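Local coordinates for protein arylesterase (Sulfolobus solfataricus, PDB 5L2P) that hydrolyses aromatic esters such as phenyl acetate, p-nitrophenyl fatty acid esters and organophosphates such as paraoxon, at residues P2-V7 with N277-H281; P46-D52 with I64-I70; N74-V78 with L301-F305; A117-P123 with K215-R219; P184-L188 with F229-I233. All coordinates share one frame. Residues are numbered along the deposited sequence.

In the fold
The five contacts sit round one alpha/beta hydrolase domain. Contacts 2 and 3 adjoin in sequence, their centres 16 Å apart, and both reach the central sheet well away from the probable catalytic residues. Contact 4 joins the loop after strand 108-112 to the end of helix 212-217; contact 5 joins the loop after strand 178-182 to the one before strand 242-248. Their centres are 15 Å apart and they touch, F122 CE1 lying 3.6 Å from F229 N. In contact 5 the side chain of F185 is about 6 Å from that of S156, the probable nucleophile. Contact 1 holds H281, which bonds S156, and ties its loop to the N-terminus. Its nearest atoms are about 6 Å from those of contact 5.

Contact 1 (P2-V7 with N277-H281)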
# COMPACT_ATOMS: atom_id res chain seq x y z
N PRO A 2 0.42 13.85 3.89
CA PRO A 2 1.82 14.25 3.97
C PRO A 2 2.40 14.65 2.60
O PRO A 2 3.14 13.89 1.99
CB PRO A 2 2.50 13.01 4.54
CG PRO A 2 1.73 11.90 3.98
CD PRO A 2 0.30 12.38 3.92
N LEU A 3 2.06 15.85 2.15
CA LEU A 3 2.63 16.41 0.94
C LEU A 3 3.79 17.34 1.27
O LEU A 3 4.01 17.73 2.41
CB LEU A 3 1.57 17.21 0.17
CG LEU A 3 0.32 16.48 -0.29
CD1 LEU A 3 -0.69 17.49 -0.83
CD2 LEU A 3 0.69 15.43 -1.35
N ASP A 4 4.53 17.69 0.24
CA ASP A 4 5.43 18.83 0.30
C ASP A 4 4.63 20.12 0.66
O ASP A 4 3.62 20.41 0.07
CB ASP A 4 6.07 18.95 -1.08
CG ASP A 4 7.22 19.92 -1.11
OD1 ASP A 4 7.48 20.67 -0.14
OD2 ASP A 4 7.86 19.90 -2.18
N PRO A 5 5.08 20.86 1.67
CA PRO A 5 4.37 22.10 2.07
C PRO A 5 4.08 23.10 0.94
O PRO A 5 3.02 23.70 0.93
CB PRO A 5 5.31 22.74 3.11
CG PRO A 5 5.99 21.55 3.73
CD PRO A 5 6.20 20.57 2.59
N GLU A 6 5.01 23.29 0.02
CA GLU A 6 4.79 24.16 -1.15
C GLU A 6 3.66 23.63 -2.02
O GLU A 6 2.89 24.40 -2.57
CB GLU A 6 6.08 24.40 -1.99
CG GLU A 6 6.77 23.14 -2.53
CD GLU A 6 8.11 23.39 -3.25
OE1 GLU A 6 8.34 24.53 -3.76
OE2 GLU A 6 8.95 22.43 -3.29
N VAL A 7 3.56 22.32 -2.14
CA VAL A 7 2.49 21.70 -2.93
C VAL A 7 1.15 21.84 -2.22
O VAL A 7 0.13 22.11 -2.84
CB VAL A 7 2.78 20.22 -3.22
CG1 VAL A 7 1.59 19.55 -3.94
CG2 VAL A 7 4.06 20.10 -4.05
N ASN A 277 7.96 10.83 -4.43
CA ASN A 277 7.13 10.94 -3.26
C ASN A 277 6.76 12.41 -2.89
O ASN A 277 7.45 13.34 -3.24
CB ASN A 277 7.78 10.22 -2.08
CG ASN A 277 7.97 8.68 -2.31
OD1 ASN A 277 7.14 8.00 -2.90
ND2 ASN A 277 9.10 8.16 -1.85
N GLY A 278 5.66 12.57 -2.16
CA GLY A 278 5.22 13.84 -1.62
C GLY A 278 4.76 14.83 -2.67
O GLY A 278 4.66 16.03 -2.40
N ASN A 279 4.42 14.31 -3.84
CA ASN A 279 4.03 15.10 -4.98
C ASN A 279 2.79 14.61 -5.62
O ASN A 279 2.45 13.44 -5.53
CB ASN A 279 5.13 15.17 -6.01
CG ASN A 279 6.19 16.22 -5.66
OD1 ASN A 279 6.15 17.38 -6.13
ND2 ASN A 279 7.06 15.85 -4.76
N VAL A 280 2.07 15.57 -6.21
CA VAL A 280 0.82 15.28 -6.87
C VAL A 280 1.09 15.16 -8.36
O VAL A 280 2.22 15.22 -8.79
CB VAL A 280 -0.26 16.35 -6.55
CG1 VAL A 280 -0.52 16.38 -5.04
CG2 VAL A 280 0.11 17.72 -7.11
N HIS A 281 0.05 14.93 -9.12
CA HIS A 281 0.17 14.73 -10.56
C HIS A 281 0.96 15.85 -11.24
O HIS A 281 0.69 17.04 -11.03
CB HIS A 281 -1.22 14.63 -11.16
CG HIS A 281 -1.23 14.51 -12.65
ND1 HIS A 281 -0.89 13.34 -13.30
CD2 HIS A 281 -1.55 15.40 -13.61
CE1 HIS A 281 -1.01 13.53 -14.61
NE2 HIS A 281 -1.40 14.77 -14.82
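The segment 277-281 leads from the end of strand 271-276 to H281, the probable catalytic histidine, and the N-terminal residues 2-7 pack along its middle. At N277 and G278 the chain turns a corner. N277 ND2 bonds to S273 OG of a second subunit. G278 carries the main link. Its O accepts a hydrogen bond from D4 N at 3.1 Å, nearly straight at 172°. L3 and G278 are the closest pair of CA atoms, 4.5 Å apart. The positive phi of G278 (69°) favours glycine, and the residue is largely covered by the N-terminal segment. N279 turns its CB away, but its OD1 lies 4.0 Å from V7 CG2. Its ND2 bonds back to N277 O at 3.0 Å, which braces the corner. V280 points toward residues 2-7 and meets two apolar side chains: its CG1 is 4.0 Å from L3 CD2, and its CG2 is 3.9 Å from V7 CG1. H281 makes no contact with 2-7. Its ND1 bonds to D251 and its NE2 to S156, the arrangement of a catalytic triad. D4 is the N-cap residue of helix 5-17, so the bond to G278 holds the chain right where that helix starts. One backbone bond and a small apolar patch thus attach the N-terminus to the loop that carries the probable catalytic base.

Contact 2 (P46-D52 with I64-I70); sequences PVGETRD and IRIYSPI
This contact is the open end of the beta hairpin formed by strands 49-56 and 61-68, at one edge of the chain's central sheet. Over 49-52 and 64-68 the strands are extended and run antiparallel at 165°, their axes 4.6 Å apart at closest. E49 pairs with S68 and R51 with I66 as hydrogen-bonded pairs; T50-Y67 and D52-R65 are non-hydrogen-bonded. The bonds are S68 N to E49 O (2.9 Å), E49 N to S68 O (3.2 Å), I66 N to R51 O (2.9 Å) and R51 N to I66 O (3.0 Å). G48 N also reaches S68 O, weakly, at 2.8 Å. G48 and E49 facing S68 make a classic beta bulge; G48 leaves extended conformation (phi/psi -70/-49). A side chain on G48 would clash with P69 O. T50, D52, R65 and Y67 share one face. There D52 (m) sets OD1 2.7 Å from NH1 of R65 (chi1-3 t, t, m), a salt bridge out of the guanidinium plane; R65 also pairs with E92. Y67 OH bonds to D95. Beyond the bulge, I70 CG1 packs 3.4 Å from P46 O.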
# COMPACT_ATOMS: atom_id res chain seq x y z
N PRO A 46 17.19 29.84 -20.58
CA PRO A 46 17.61 30.12 -21.94
C PRO A 46 18.15 28.88 -22.67
O PRO A 46 18.77 28.03 -22.06
CB PRO A 46 18.69 31.20 -21.77
CG PRO A 46 19.13 31.11 -20.37
CD PRO A 46 18.05 30.46 -19.57
N VAL A 47 17.93 28.83 -23.97
CA VAL A 47 18.48 27.81 -24.85
C VAL A 47 19.27 28.44 -26.00
O VAL A 47 19.41 29.65 -26.08
CB VAL A 47 17.35 26.91 -25.42
CG1 VAL A 47 16.78 26.06 -24.30
CG2 VAL A 47 16.23 27.72 -26.07
N GLY A 48 19.81 27.61 -26.88
CA GLY A 48 20.64 28.06 -27.99
C GLY A 48 19.77 28.78 -29.01
O GLY A 48 20.09 29.85 -29.45
N GLU A 49 18.67 28.17 -29.41
CA GLU A 49 17.80 28.72 -30.43
C GLU A 49 16.40 28.10 -30.35
O GLU A 49 16.20 27.03 -29.82
CB GLU A 49 18.40 28.41 -31.79
CG GLU A 49 17.83 29.27 -32.93
CD GLU A 49 18.23 28.76 -34.30
OE1 GLU A 49 19.16 27.92 -34.40
OE2 GLU A 49 17.64 29.21 -35.29
N THR A 50 15.42 28.80 -30.90
CA THR A 50 14.02 28.39 -30.95
C THR A 50 13.48 28.74 -32.32
O THR A 50 13.65 29.86 -32.78
CB THR A 50 13.22 29.13 -29.86
OG1 THR A 50 13.51 28.51 -28.60
CG2 THR A 50 11.75 29.09 -30.09
N ARG A 51 12.81 27.80 -32.95
CA ARG A 51 12.29 28.00 -34.30
C ARG A 51 10.91 27.38 -34.39
O ARG A 51 10.74 26.19 -34.13
CB ARG A 51 13.25 27.39 -35.33
CG ARG A 51 12.87 27.55 -36.79
CD ARG A 51 14.04 27.22 -37.74
NE ARG A 51 14.42 25.79 -37.76
CZ ARG A 51 15.39 25.22 -37.03
NH1 ARG A 51 16.15 25.92 -36.17
NH2 ARG A 51 15.64 23.91 -37.15
N ASP A 52 9.91 28.20 -34.72
CA ASP A 52 8.55 27.73 -34.93
C ASP A 52 8.35 27.43 -36.39
O ASP A 52 8.90 28.13 -37.22
CB ASP A 52 7.54 28.78 -34.52
CG ASP A 52 7.38 28.89 -33.02
OD1 ASP A 52 7.83 28.00 -32.29
OD2 ASP A 52 6.77 29.89 -32.57
N ILE A 64 4.96 22.99 -34.90
CA ILE A 64 5.99 22.49 -34.03
C ILE A 64 6.95 23.60 -33.62
O ILE A 64 6.99 24.64 -34.24
CB ILE A 64 6.80 21.34 -34.69
CG1 ILE A 64 7.43 21.80 -35.98
CG2 ILE A 64 5.89 20.16 -34.97
CD1 ILE A 64 8.44 20.79 -36.52
N ARG A 65 7.69 23.36 -32.53
CA ARG A 65 8.76 24.25 -32.13
C ARG A 65 10.03 23.40 -31.96
O ARG A 65 10.02 22.40 -31.25
CB ARG A 65 8.42 24.96 -30.83
CG ARG A 65 9.40 26.11 -30.50
CD ARG A 65 9.11 26.82 -29.16
NE ARG A 65 7.78 27.39 -29.04
CZ ARG A 65 7.43 28.59 -29.45
NH1 ARG A 65 8.33 29.37 -30.02
NH2 ARG A 65 6.19 29.00 -29.29
N ILE A 66 11.10 23.80 -32.61
CA ILE A 66 12.39 23.15 -32.51
C ILE A 66 13.28 23.90 -31.52
O ILE A 66 13.53 25.11 -31.72
CB ILE A 66 13.18 23.14 -33.83
CG1 ILE A 66 12.29 22.86 -35.06
CG2 ILE A 66 14.34 22.15 -33.74
CD1 ILE A 66 11.34 21.68 -34.89
N TYR A 67 13.76 23.19 -30.49
CA TYR A 67 14.67 23.77 -29.50
C TYR A 67 16.08 23.30 -29.73
O TYR A 67 16.31 22.12 -29.81
CB TYR A 67 14.26 23.39 -28.09
CG TYR A 67 12.88 23.82 -27.69
CD1 TYR A 67 11.75 23.12 -28.10
CD2 TYR A 67 12.69 24.88 -26.87
CE1 TYR A 67 10.47 23.52 -27.70
CE2 TYR A 67 11.42 25.30 -26.50
CZ TYR A 67 10.33 24.60 -26.91
OH TYR A 67 9.07 24.95 -26.50
N SER A 68 17.02 24.24 -29.82
CA SER A 68 18.43 23.90 -29.86
C SER A 68 19.05 24.24 -28.53
O SER A 68 18.82 25.32 -28.04
CB SER A 68 19.14 24.70 -30.93
OG SER A 68 18.53 24.52 -32.17
N PRO A 69 19.84 23.31 -27.95
CA PRO A 69 20.38 23.53 -26.61
C PRO A 69 21.46 24.59 -26.56
O PRO A 69 22.00 24.96 -27.59
CB PRO A 69 20.95 22.15 -26.24
CG PRO A 69 21.35 21.57 -27.53
CD PRO A 69 20.30 22.03 -28.50
N ILE A 70 21.76 25.09 -25.37
CA ILE A 70 22.86 26.01 -25.15
C ILE A 70 24.16 25.39 -25.62
O ILE A 70 24.96 26.03 -26.28
CB ILE A 70 23.02 26.37 -23.64
CG1 ILE A 70 21.84 27.22 -23.15
CG2 ILE A 70 24.29 27.15 -23.38
CD1 ILE A 70 21.78 28.63 -23.72

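Contact 3 (N74-V78 with L301-F305); sequences NNGLV and LKDIF
The CA of a glycine sits over the face of an aromatic ring here: G76 CA is 3.8 Å from the centroid of the F305 ring, only 6° off its normal, a CH-pi contact. A CB on G76 would clash with F305 CG. Residues 74-76 are loop, and L77 and V78 begin strand 77-81 in extended conformation. Residues 301-305 end helix 287-305, with F305 N bonded to L301 O at 2.8 Å. G76 and F305 have the nearest CA atoms, 5.8 Å apart. F305 (chi1 m, chi2 -39°) points toward the loop. N74 (chi1 p) accepts from G76 N with OD1 at 2.9 Å, an Asx turn, and the same OD1 is 3.6 Å from F305 CD2. V78 (chi1 t) places CG2 4.0 Å from F305 CE2, at the ring edge, and 4.0 Å from L301 CD1. No hydrogen bond crosses between the segments. L301 and F305 also touch A151 of strand 150-155. This is helix-on-sheet packing in an alpha/beta hydrolase fold, with the C-terminal helix laid against the start of a central parallel strand.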
# COMPACT_ATOMS: atom_id res chain seq x y z
N ASN A 74 25.49 15.94 -28.63
CA ASN A 74 25.15 14.70 -29.32
C ASN A 74 24.11 14.92 -30.42
O ASN A 74 23.49 15.99 -30.51
CB ASN A 74 24.68 13.64 -28.33
CG ASN A 74 23.39 14.01 -27.64
OD1 ASN A 74 22.32 13.96 -28.23
ND2 ASN A 74 23.49 14.40 -26.38
N ASN A 75 23.94 13.89 -31.25
CA ASN A 75 23.02 13.96 -32.38
C ASN A 75 21.69 13.25 -32.11
O ASN A 75 21.03 12.82 -33.03
CB ASN A 75 23.69 13.45 -33.66
CG ASN A 75 24.27 12.03 -33.51
OD1 ASN A 75 24.20 11.44 -32.45
ND2 ASN A 75 24.85 11.50 -34.58
N GLY A 76 21.28 13.20 -30.85
CA GLY A 76 19.98 12.69 -30.49
C GLY A 76 18.85 13.66 -30.65
O GLY A 76 19.06 14.85 -30.82
N LEU A 77 17.63 13.12 -30.64
CA LEU A 77 16.42 13.90 -30.80
C LEU A 77 15.35 13.43 -29.84
O LEU A 77 15.12 12.25 -29.72
CB LEU A 77 15.91 13.79 -32.23
CG LEU A 77 14.53 14.39 -32.53
CD1 LEU A 77 14.58 15.89 -32.46
CD2 LEU A 77 13.95 13.89 -33.84
N VAL A 78 14.68 14.38 -29.19
CA VAL A 78 13.60 14.09 -28.28
C VAL A 78 12.32 14.73 -28.75
O VAL A 78 12.24 15.94 -28.86
CB VAL A 78 13.92 14.59 -26.87
CG1 VAL A 78 12.74 14.35 -25.92
CG2 VAL A 78 15.19 13.91 -26.33
N LEU A 301 18.79 10.16 -20.77
CA LEU A 301 18.72 10.24 -22.25
C LEU A 301 20.05 10.57 -22.89
O LEU A 301 20.46 9.96 -23.89
CB LEU A 301 17.70 11.27 -22.69
CG LEU A 301 16.24 10.88 -22.43
CD1 LEU A 301 15.35 12.06 -22.76
CD2 LEU A 301 15.81 9.66 -23.26
N LYS A 302 20.74 11.53 -22.30
CA LYS A 302 22.09 11.91 -22.76
C LYS A 302 23.01 10.68 -22.73
O LYS A 302 23.78 10.45 -23.63
CB LYS A 302 22.64 12.99 -21.84
CG LYS A 302 24.06 13.41 -22.13
CD LYS A 302 24.49 14.39 -21.06
CE LYS A 302 25.97 14.68 -21.12
NZ LYS A 302 26.34 15.65 -20.06
N ASP A 303 22.87 9.88 -21.69
CA ASP A 303 23.63 8.65 -21.56
C ASP A 303 23.26 7.59 -22.58
O ASP A 303 24.11 6.86 -23.06
CB ASP A 303 23.43 8.08 -20.16
CG ASP A 303 24.50 7.22 -19.76
OD1 ASP A 303 24.48 6.09 -20.25
OD2 ASP A 303 25.35 7.68 -18.97
N ILE A 304 21.99 7.49 -22.92
CA ILE A 304 21.58 6.62 -24.02
C ILE A 304 22.06 7.14 -25.38
O ILE A 304 22.37 6.36 -26.25
CB ILE A 304 20.04 6.48 -24.04
CG1 ILE A 304 19.57 5.67 -22.84
CG2 ILE A 304 19.56 5.81 -25.33
CD1 ILE A 304 18.10 5.84 -22.52
N PHE A 305 22.09 8.45 -25.58
CA PHE A 305 22.56 9.05 -26.83
C PHE A 305 24.06 8.97 -27.05
O PHE A 305 24.48 8.88 -28.20
CB PHE A 305 22.11 10.52 -26.98
CG PHE A 305 20.62 10.69 -27.11
CD1 PHE A 305 19.85 9.79 -27.85
CD2 PHE A 305 19.99 11.76 -26.51
CE1 PHE A 305 18.47 9.96 -27.97
CE2 PHE A 305 18.62 11.93 -26.60
CZ PHE A 305 17.86 11.03 -27.34

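Contact 4 (A117-P123 with K215-R219)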
# COMPACT_ATOMS: atom_id res chain seq x y z
N ALA A 117 -9.16 17.41 -28.45
CA ALA A 117 -10.61 17.22 -28.29
C ALA A 117 -11.19 18.42 -27.54
O ALA A 117 -10.44 19.18 -26.92
CB ALA A 117 -10.88 15.96 -27.53
N PRO A 118 -12.52 18.63 -27.61
CA PRO A 118 -13.54 17.89 -28.35
C PRO A 118 -13.60 18.14 -29.87
O PRO A 118 -14.36 17.47 -30.56
CB PRO A 118 -14.84 18.40 -27.71
CG PRO A 118 -14.56 19.81 -27.39
CD PRO A 118 -13.11 19.83 -26.96
N GLU A 119 -12.80 19.05 -30.40
CA GLU A 119 -12.83 19.36 -31.83
C GLU A 119 -12.39 18.12 -32.61
O GLU A 119 -13.03 17.73 -33.56
CB GLU A 119 -11.93 20.55 -32.16
CG GLU A 119 -12.38 21.87 -31.54
CD GLU A 119 -11.76 22.16 -30.16
OE1 GLU A 119 -11.36 21.20 -29.45
OE2 GLU A 119 -11.73 23.34 -29.77
N TYR A 120 -11.27 17.53 -32.22
CA TYR A 120 -10.73 16.36 -32.89
C TYR A 120 -10.60 15.22 -31.89
O TYR A 120 -9.82 15.29 -30.93
CB TYR A 120 -9.38 16.68 -33.49
CG TYR A 120 -9.44 17.74 -34.54
CD1 TYR A 120 -9.29 19.10 -34.19
CD2 TYR A 120 -9.66 17.42 -35.88
CE1 TYR A 120 -9.34 20.09 -35.14
CE2 TYR A 120 -9.72 18.42 -36.84
CZ TYR A 120 -9.55 19.75 -36.48
OH TYR A 120 -9.59 20.74 -37.44
N LYS A 121 -11.39 14.18 -32.11
CA LYS A 121 -11.48 13.09 -31.19
C LYS A 121 -10.39 12.08 -31.46
O LYS A 121 -9.72 12.13 -32.51
CB LYS A 121 -12.85 12.42 -31.28
CG LYS A 121 -13.96 13.22 -30.61
CD LYS A 121 -15.21 12.37 -30.42
CE LYS A 121 -16.29 13.18 -29.77
NZ LYS A 121 -16.15 13.16 -28.29
N PHE A 122 -10.20 11.16 -30.50
CA PHE A 122 -9.40 9.98 -30.71
C PHE A 122 -9.77 9.32 -32.05
O PHE A 122 -10.95 9.20 -32.36
CB PHE A 122 -9.62 9.01 -29.55
CG PHE A 122 -8.99 7.67 -29.75
CD1 PHE A 122 -7.68 7.43 -29.39
CD2 PHE A 122 -9.73 6.62 -30.29
CE1 PHE A 122 -7.11 6.17 -29.56
CE2 PHE A 122 -9.16 5.35 -30.47
CZ PHE A 122 -7.85 5.13 -30.11
N PRO A 123 -8.78 8.87 -32.83
CA PRO A 123 -7.33 8.82 -32.55
C PRO A 123 -6.48 9.96 -33.17
O PRO A 123 -5.30 9.77 -33.39
CB PRO A 123 -6.94 7.47 -33.17
CG PRO A 123 -7.80 7.41 -34.38
CD PRO A 123 -9.10 8.15 -34.06
N LYS A 215 -14.43 11.22 -21.90
CA LYS A 215 -15.68 11.36 -22.68
C LYS A 215 -15.54 12.33 -23.85
O LYS A 215 -16.14 12.13 -24.90
CB LYS A 215 -16.82 11.86 -21.80
CG LYS A 215 -17.42 10.83 -20.88
CD LYS A 215 -18.52 11.47 -20.04
CE LYS A 215 -19.13 10.49 -19.04
NZ LYS A 215 -20.16 9.61 -19.67
N MET A 216 -14.75 13.38 -23.66
CA MET A 216 -14.52 14.39 -24.70
C MET A 216 -13.58 13.88 -25.79
O MET A 216 -13.73 14.22 -26.94
CB MET A 216 -13.94 15.65 -24.08
CG MET A 216 -14.87 16.27 -23.07
SD MET A 216 -15.75 17.64 -23.80
CE MET A 216 -14.53 18.94 -23.57
N TYR A 217 -12.63 13.04 -25.40
CA TYR A 217 -11.59 12.53 -26.30
C TYR A 217 -12.06 11.33 -27.10
O TYR A 217 -11.85 11.30 -28.31
CB TYR A 217 -10.35 12.20 -25.48
CG TYR A 217 -9.17 11.69 -26.26
CD1 TYR A 217 -8.70 12.38 -27.36
CD2 TYR A 217 -8.48 10.51 -25.85
CE1 TYR A 217 -7.60 11.92 -28.07
CE2 TYR A 217 -7.40 10.05 -26.55
CZ TYR A 217 -6.96 10.75 -27.65
OH TYR A 217 -5.87 10.30 -28.36
N ILE A 218 -12.73 10.37 -26.45
CA ILE A 218 -13.18 9.15 -27.15
C ILE A 218 -14.48 9.35 -27.92
O ILE A 218 -15.26 10.24 -27.61
CB ILE A 218 -13.30 7.91 -26.22
CG1 ILE A 218 -14.42 8.10 -25.19
CG2 ILE A 218 -11.95 7.60 -25.58
CD1 ILE A 218 -14.68 6.84 -24.40
N ARG A 219 -14.68 8.51 -28.94
CA ARG A 219 -15.87 8.59 -29.79
C ARG A 219 -17.05 7.89 -29.14
O ARG A 219 -18.16 8.38 -29.13
CB ARG A 219 -15.59 7.97 -31.15
CG ARG A 219 -14.50 8.71 -31.93
CD ARG A 219 -13.99 7.92 -33.11
NE ARG A 219 -13.20 6.77 -32.67
CZ ARG A 219 -12.54 5.97 -33.48
NH1 ARG A 219 -12.58 6.18 -34.77
NH2 ARG A 219 -11.84 4.97 -32.99
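K121 and F122 supply the hydrogen bonds. K121 NZ donates to M216 O at 3.0 Å and to I218 O at 3.1 Å, so the lysine bonds carbonyls at and just beyond the C-terminal end of helix 212-217. F122 N donates to Y217 O at 2.7 Å. R219 NE lies 3.3 Å from F122 O at a poor angle; its guanidinium instead forms a salt bridge with D223. In the alpha/beta hydrolase fold, segment 117-123 lies in the loop from strand 108-112 to helix 124-138. It packs against the end of helix 212-217; the side chain of Y217 is about 11 Å from that of S156, the probable nucleophile. F122 is the most covered residue. Its CB sits over the Y217 ring, 3.8 Å from the centroid, and its ring edge faces Y217 in an offset edge-to-face pair, centroids 5.7 Å apart. A117 CB lies at the edge of the Y217 ring, 4.2 Å from CD1. W86 also stacks on Y217. Further out, P118, which follows a cis peptide bond, sets CD 3.8 Å from M216 CE.

Contact 5 (P184-L188 with F229-I233)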
# COMPACT_ATOMS: atom_id res chain seq x y z
N PRO A 184 1.88 9.07 -16.93
CA PRO A 184 0.97 8.76 -18.00
C PRO A 184 -0.42 8.23 -17.63
O PRO A 184 -0.60 7.55 -16.60
CB PRO A 184 1.70 7.61 -18.73
CG PRO A 184 2.39 6.87 -17.64
CD PRO A 184 2.82 7.94 -16.67
N PHE A 185 -1.38 8.49 -18.51
CA PHE A 185 -2.63 7.74 -18.58
C PHE A 185 -2.45 6.57 -19.55
O PHE A 185 -2.13 6.77 -20.72
CB PHE A 185 -3.77 8.64 -19.06
CG PHE A 185 -5.08 7.94 -19.23
CD1 PHE A 185 -5.36 7.19 -20.38
CD2 PHE A 185 -6.06 8.01 -18.24
CE1 PHE A 185 -6.59 6.55 -20.54
CE2 PHE A 185 -7.27 7.35 -18.41
CZ PHE A 185 -7.53 6.62 -19.56
N VAL A 186 -2.69 5.35 -19.07
CA VAL A 186 -2.55 4.14 -19.90
C VAL A 186 -3.75 3.19 -19.86
O VAL A 186 -3.76 2.20 -20.58
CB VAL A 186 -1.31 3.33 -19.50
CG1 VAL A 186 -0.06 4.09 -19.84
CG2 VAL A 186 -1.30 2.96 -18.01
N TYR A 187 -4.76 3.51 -19.06
CA TYR A 187 -5.87 2.58 -18.84
C TYR A 187 -7.03 3.27 -18.11
O TYR A 187 -6.83 4.24 -17.37
CB TYR A 187 -5.37 1.38 -17.97
CG TYR A 187 -6.38 0.26 -17.86
CD1 TYR A 187 -6.81 -0.43 -19.00
CD2 TYR A 187 -6.93 -0.11 -16.63
CE1 TYR A 187 -7.77 -1.42 -18.92
CE2 TYR A 187 -7.85 -1.17 -16.53
CZ TYR A 187 -8.27 -1.82 -17.70
OH TYR A 187 -9.21 -2.85 -17.70
N LEU A 188 -8.24 2.75 -18.30
CA LEU A 188 -9.39 3.16 -17.49
C LEU A 188 -9.35 2.42 -16.16
O LEU A 188 -10.03 1.41 -15.96
CB LEU A 188 -10.71 2.89 -18.21
CG LEU A 188 -11.93 3.58 -17.60
CD1 LEU A 188 -11.95 5.08 -17.95
CD2 LEU A 188 -13.18 2.90 -18.10
N PHE A 229 -5.69 3.89 -27.23
CA PHE A 229 -6.21 4.71 -26.16
C PHE A 229 -5.70 4.21 -24.80
O PHE A 229 -5.25 5.02 -23.96
CB PHE A 229 -7.72 4.72 -26.19
CG PHE A 229 -8.34 5.29 -24.94
CD1 PHE A 229 -8.32 6.64 -24.71
CD2 PHE A 229 -8.97 4.47 -24.04
CE1 PHE A 229 -8.90 7.16 -23.58
CE2 PHE A 229 -9.55 4.97 -22.90
CZ PHE A 229 -9.51 6.33 -22.66
N SER A 230 -5.81 2.89 -24.59
CA SER A 230 -5.38 2.22 -23.35
C SER A 230 -4.32 1.22 -23.64
O SER A 230 -4.60 0.02 -23.75
CB SER A 230 -6.56 1.52 -22.68
OG SER A 230 -7.43 2.45 -22.06
N PRO A 231 -3.07 1.67 -23.75
CA PRO A 231 -1.98 0.75 -24.08
C PRO A 231 -1.76 -0.39 -23.07
O PRO A 231 -1.15 -1.40 -23.41
CB PRO A 231 -0.75 1.67 -24.14
CG PRO A 231 -1.19 2.97 -23.54
CD PRO A 231 -2.64 3.07 -23.75
N LEU A 232 -2.24 -0.23 -21.84
CA LEU A 232 -2.09 -1.27 -20.84
C LEU A 232 -2.87 -2.56 -21.25
O LEU A 232 -2.49 -3.64 -20.85
CB LEU A 232 -2.54 -0.75 -19.47
CG LEU A 232 -2.06 -1.56 -18.28
CD1 LEU A 232 -0.55 -1.60 -18.14
CD2 LEU A 232 -2.69 -0.99 -17.02
N ILE A 233 -3.93 -2.40 -22.04
CA ILE A 233 -4.77 -3.51 -22.44
C ILE A 233 -4.21 -4.21 -23.65
O ILE A 233 -4.78 -5.19 -24.13
CB ILE A 233 -6.23 -3.07 -22.72
CG1 ILE A 233 -7.17 -4.26 -22.49
CG2 ILE A 233 -6.44 -2.49 -24.11
CD1 ILE A 233 -8.65 -3.97 -22.69
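V186, Y187 and L232 have the most surface covered in this contact between two loops. V186 provides its one hydrogen bond across the segments: V186 O accepts from L232 N at 3.1 Å and 165°. L232 lies in the short 3-10 segment 231-233, so the bond joins this turn to the other loop. The same oxygen is 3.2 Å from S230 CA. It is also 3.3 Å from P231 N, which has no hydrogen to share. The V186 side chain packs on P231 and L232, with CG1 4.0 Å from P231 CG and CG2 4.2 Å from L232 CB. L232 points toward the opposite loop, and its CD2 comes 3.7 Å from Y187 CB. Y187 also reaches I233, with CE1 4.4 Å from I233 CB, while its CA lies 3.6 Å from S230 OG. Y187 OH bonds to L188 O of the fourth subunit, so this edge of the contact also meets a neighbouring chain. At the other end F185 CE1 touches F229 CZ at 3.6 Å; the two rings are oblique, with planes at 51°. N160 ND2 ties the loops together by bonding to both F185 O and F229 O. The F185 side chain is about 6 Å from that of S156 and about 7 Å from that of H281. The arrangement is a loop after strand 178-182 packed on the loop that leads into strand 242-248, in an alpha/beta hydrolase fold, beside the probable Ser-His-Asp site.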